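Acetone carboxylase alpha subunit (Xanthobacter autotrophicus Py2, PDB 5M45) is the alpha subunit of a multi-subunit carboxylase and belongs to the hydantoinase B/oxoprolinase family. Local coordinates at residues A117-K120 and Y121-E124; N125-E128 and A129-V133. All blocks are in the same frame, centred on the assembly; numbering follows the deposited sequence.

Interaction 1 of 2, residues A117-K120 and Y121-E124. With AE4 (3,6,9,12,15-pentaoxaheptadecan-1-ol), chain P.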
# COMPACT_ATOMS: atom_id res chain seq x y z
N ALA A 117 -21.05 -7.79 4.37
CA ALA A 117 -20.75 -7.73 2.95
C ALA A 117 -19.36 -8.31 2.62
O ALA A 117 -19.18 -8.89 1.57
CB ALA A 117 -20.90 -6.31 2.42
N ALA A 118 -18.39 -8.17 3.52
CA ALA A 118 -17.08 -8.81 3.35
C ALA A 118 -17.19 -10.35 3.44
O ALA A 118 -16.57 -11.06 2.63
CB ALA A 118 -16.06 -8.29 4.35
N ILE A 119 -17.95 -10.84 4.40
CA ILE A 119 -18.22 -12.28 4.49
C ILE A 119 -18.90 -12.77 3.17
O ILE A 119 -18.50 -13.79 2.61
CB ILE A 119 -19.10 -12.61 5.71
CG1 ILE A 119 -18.32 -12.42 7.01
CG2 ILE A 119 -19.62 -14.05 5.65
CD1 ILE A 119 -19.18 -12.22 8.26
N LYS A 120 -19.88 -12.02 2.67
CA LYS A 120 -20.57 -12.42 1.45
C LYS A 120 -19.64 -12.41 0.21
O LYS A 120 -19.79 -13.25 -0.69
CB LYS A 120 -21.84 -11.57 1.23
CG LYS A 120 -22.91 -11.82 2.28
CD LYS A 120 -23.97 -10.72 2.37
CE LYS A 120 -24.79 -10.86 3.64
NZ LYS A 120 -25.85 -9.84 3.76
N TYR A 121 -18.67 -11.49 0.16
CA TYR A 121 -17.64 -11.51 -0.88
C TYR A 121 -16.83 -12.84 -0.84
O TYR A 121 -16.55 -13.45 -1.89
CB TYR A 121 -16.70 -10.30 -0.77
CG TYR A 121 -15.70 -10.18 -1.91
CD1 TYR A 121 -16.04 -9.54 -3.10
CD2 TYR A 121 -14.42 -10.72 -1.82
CE1 TYR A 121 -15.14 -9.42 -4.15
CE2 TYR A 121 -13.49 -10.60 -2.87
CZ TYR A 121 -13.85 -9.96 -4.03
OH TYR A 121 -12.99 -9.85 -5.07
N MET A 122 -16.42 -13.26 0.34
CA MET A 122 -15.75 -14.57 0.52
C MET A 122 -16.62 -15.74 0.06
O MET A 122 -16.14 -16.67 -0.61
CB MET A 122 -15.27 -14.78 1.98
CG MET A 122 -14.19 -13.78 2.44
SD MET A 122 -13.36 -14.18 3.99
CE MET A 122 -14.49 -13.58 5.22
N ILE A 123 -17.89 -15.69 0.40
CA ILE A 123 -18.86 -16.71 -0.02
C ILE A 123 -18.92 -16.78 -1.56
O ILE A 123 -18.73 -17.83 -2.16
CB ILE A 123 -20.26 -16.44 0.59
CG1 ILE A 123 -20.19 -16.60 2.10
CG2 ILE A 123 -21.30 -17.39 -0.02
CD1 ILE A 123 -21.47 -16.30 2.85
N GLU A 124 -19.14 -15.63 -2.18
CA GLU A 124 -19.37 -15.53 -3.61
C GLU A 124 -18.12 -15.77 -4.47
O GLU A 124 -18.24 -16.09 -5.65
CB GLU A 124 -19.89 -14.14 -3.89
CG GLU A 124 -20.61 -13.95 -5.17
CD GLU A 124 -21.92 -14.74 -5.35
OE1 GLU A 124 -22.49 -14.47 -6.42
OE2 GLU A 124 -22.40 -15.64 -4.59
C2 AE4 P . -36.15 -7.07 -5.07
C3 AE4 P . -35.15 -8.22 -4.98
O4 AE4 P . -35.18 -8.78 -3.66
C5 AE4 P . -34.66 -10.11 -3.54
C6 AE4 P . -34.09 -10.34 -2.13
O7 AE4 P . -32.66 -10.42 -2.12
C8 AE4 P . -32.03 -9.15 -2.34
C9 AE4 P . -30.52 -9.34 -2.40
C11 AE4 P . -29.57 -7.76 -0.85
O10 AE4 P . -29.98 -9.10 -1.10
C12 AE4 P . -30.08 -7.33 0.52
O13 AE4 P . -29.16 -7.72 1.54
C14 AE4 P . -29.26 -6.90 2.69
C15 AE4 P . -28.41 -7.47 3.82
O16 AE4 P . -27.03 -7.25 3.50
C17 AE4 P . -26.46 -6.11 4.14
C18 AE4 P . -24.96 -6.13 3.85
O19 AE4 P . -24.39 -7.37 4.32
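Ile119 and Ile123 meet one helical turn apart, the branch methyl CG2 of the first against the chain end CD1 of the second at 4.0 Å, the two side chains crossing at a slant. Ile123 holds CG1 beside its own backbone N (chi1 -66°), which sets that carbon against the carbonyl oxygen of Ile119, CG1 to O 3.3 Å. The other branch of Ile119, CG1, faces the CE methyl of Met122 more loosely; the bend at the end of the methionine (chi3 -82°) folds that methyl back over the preceding turn, 4.0 Å from Ile119 CA.

Beneath these side chains runs an unbroken i to i+4 ladder of alpha-helical bonds. Ile123 N bonds to Ile119 O at 3.0 Å, and Glu124 N closes on Lys120 O at 2.9 Å.

Lys120 runs out from the helix, extended beyond CG, and reaches the bound 3,6,9,12,15-pentaoxaheptadecan-1-ol. Its NZ donates to the terminal oxygen O19 at 2.9 Å and lies equally near the ether oxygen O16. Asp100 forms a salt bridge with the same ammonium group and so helps fix its position, while Ala117 lines the pocket with CB 4.1 Å from O19. Tyr121 sends its ring out of the helix toward another copy of this protein, where OH bonds to His218 and Arg222 of that second subunit, and Glu124 forms a salt bridge with Lys25.

All this belongs to helix 111-124. Helix 24-38 lies against it at Lys120, Ile123 and Glu124, whereas Ala118 and Met122 touch strand 138-141, and Ile119 and Met122 rest on Trp169 of strand 165-175, both strands of the same antiparallel sheet.

Interaction 2 of 2, residues N125-E128 and A129-V133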
# COMPACT_ATOMS: atom_id res chain seq x y z
N ASN A 125 -16.92 -15.59 -3.90
CA ASN A 125 -15.67 -15.77 -4.64
C ASN A 125 -14.90 -17.07 -4.27
O ASN A 125 -13.73 -17.25 -4.64
CB ASN A 125 -14.81 -14.55 -4.47
CG ASN A 125 -15.36 -13.36 -5.24
OD1 ASN A 125 -15.02 -13.18 -6.42
ND2 ASN A 125 -16.25 -12.59 -4.62
N ASN A 126 -15.57 -17.99 -3.58
CA ASN A 126 -15.07 -19.34 -3.34
C ASN A 126 -13.78 -19.37 -2.50
O ASN A 126 -12.85 -20.18 -2.75
CB ASN A 126 -14.93 -20.12 -4.65
CG ASN A 126 -14.92 -21.64 -4.44
OD1 ASN A 126 -15.17 -22.14 -3.36
ND2 ASN A 126 -14.66 -22.37 -5.52
N TRP A 127 -13.77 -18.54 -1.47
CA TRP A 127 -12.79 -18.65 -0.40
C TRP A 127 -12.81 -20.06 0.23
O TRP A 127 -11.78 -20.51 0.75
CB TRP A 127 -13.05 -17.62 0.70
CG TRP A 127 -12.12 -16.43 0.76
CD1 TRP A 127 -11.44 -16.02 1.87
CD2 TRP A 127 -11.82 -15.48 -0.27
NE1 TRP A 127 -10.70 -14.90 1.59
CE2 TRP A 127 -10.92 -14.52 0.30
CE3 TRP A 127 -12.18 -15.34 -1.60
CZ2 TRP A 127 -10.40 -13.45 -0.42
CZ3 TRP A 127 -11.66 -14.25 -2.33
CH2 TRP A 127 -10.77 -13.33 -1.73
N GLU A 128 -13.97 -20.74 0.21
CA GLU A 128 -14.06 -22.11 0.75
C GLU A 128 -13.06 -23.07 0.08
O GLU A 128 -12.45 -23.88 0.78
CB GLU A 128 -15.51 -22.64 0.62
CG GLU A 128 -15.76 -24.05 1.14
CD GLU A 128 -17.25 -24.39 1.27
OE1 GLU A 128 -18.09 -23.44 1.09
OE2 GLU A 128 -17.58 -25.59 1.54
N ALA A 129 -12.88 -22.99 -1.23
CA ALA A 129 -11.94 -23.86 -1.93
C ALA A 129 -10.49 -23.35 -1.86
O ALA A 129 -9.59 -24.16 -1.87
CB ALA A 129 -12.35 -24.07 -3.39
N ASN A 130 -10.27 -22.02 -1.82
CA ASN A 130 -8.92 -21.43 -1.69
C ASN A 130 -9.11 -19.96 -1.22
O ASN A 130 -9.81 -19.20 -1.92
CB ASN A 130 -8.22 -21.50 -3.04
CG ASN A 130 -6.87 -20.80 -3.09
OD1 ASN A 130 -6.51 -20.02 -2.25
ND2 ASN A 130 -6.11 -21.08 -4.12
N PRO A 131 -8.54 -19.55 -0.07
CA PRO A 131 -7.51 -20.29 0.72
C PRO A 131 -8.03 -21.27 1.75
O PRO A 131 -7.22 -21.79 2.54
CB PRO A 131 -6.78 -19.16 1.44
CG PRO A 131 -7.89 -18.14 1.67
CD PRO A 131 -8.74 -18.19 0.44
N GLY A 132 -9.34 -21.54 1.74
CA GLY A 132 -10.00 -22.38 2.74
C GLY A 132 -10.50 -21.59 3.93
O GLY A 132 -9.90 -20.56 4.29
N VAL A 133 -11.59 -22.06 4.56
CA VAL A 133 -12.14 -21.45 5.78
C VAL A 133 -12.16 -22.53 6.84
O VAL A 133 -12.99 -23.46 6.79
CB VAL A 133 -13.57 -20.88 5.55
CG1 VAL A 133 -14.17 -20.32 6.84
CG2 VAL A 133 -13.55 -19.83 4.45
O HOH W 1 -13.02 -24.31 3.48
O HOH W 2 -10.46 -26.17 0.49
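Trp127 lies with one face of its indole under Pro131, whose CD sits 3.8 Å from the centroid of the five-membered ring and 14° off its normal, a CH-pi contact. The peptide bond before Pro131 is cis, and the chain turns back here: Gly132 N reaches Trp127 O at 2.8 Å, nearly in line with the C=O bond. At Gly132 the positive phi (90°) suits a residue without a side chain, since a CB would press on the preceding carbonyl.

This is the first part of the connection that leads from helix 111-124 to strand 138-141. Asn126, with its CG set opposite the backbone N (chi1 -158°), turns its amide forward to Ala129: OD1 accepts from Ala129 N at 3.2 Å, the donor standing well above the carbonyl plane, and the Ala129 CB methyl lies 3.4 Å from the same oxygen. Asn126 O accepts a weak hydrogen bond from Asn130 N. A water joins Glu128 O to Val133 N across the turn.

The Glu128 carboxylate accepts from the backbone N of Leu24 and Ile17, while Trp127 NE1 donates to Cys203 O. Asn130 OD1 accepts from the backbone N of Arg214 and ND2 donates to Leu212 O, both of the second subunit, and His218 of that subunit meets the indole edge-to-face.

Interaction 1 comes first along the chain and interaction 2 follows without a gap, their centres 11 Å apart on the same side of the chain's centre. The first is the last two turns of helix 111-124; the second is the first part of the loop that takes the chain from that helix toward strand 138-141 of the seven-stranded antiparallel sheet. They touch where Met122 O and Trp127 N, 3.1 Å apart, probably share a hydrogen bond and where the Tyr121 ring packs on the indole. Tyr121 and Trp127 both meet His218 of the second subunit, which makes this continuous stretch, with a ligand pocket at one end, part of a subunit interface.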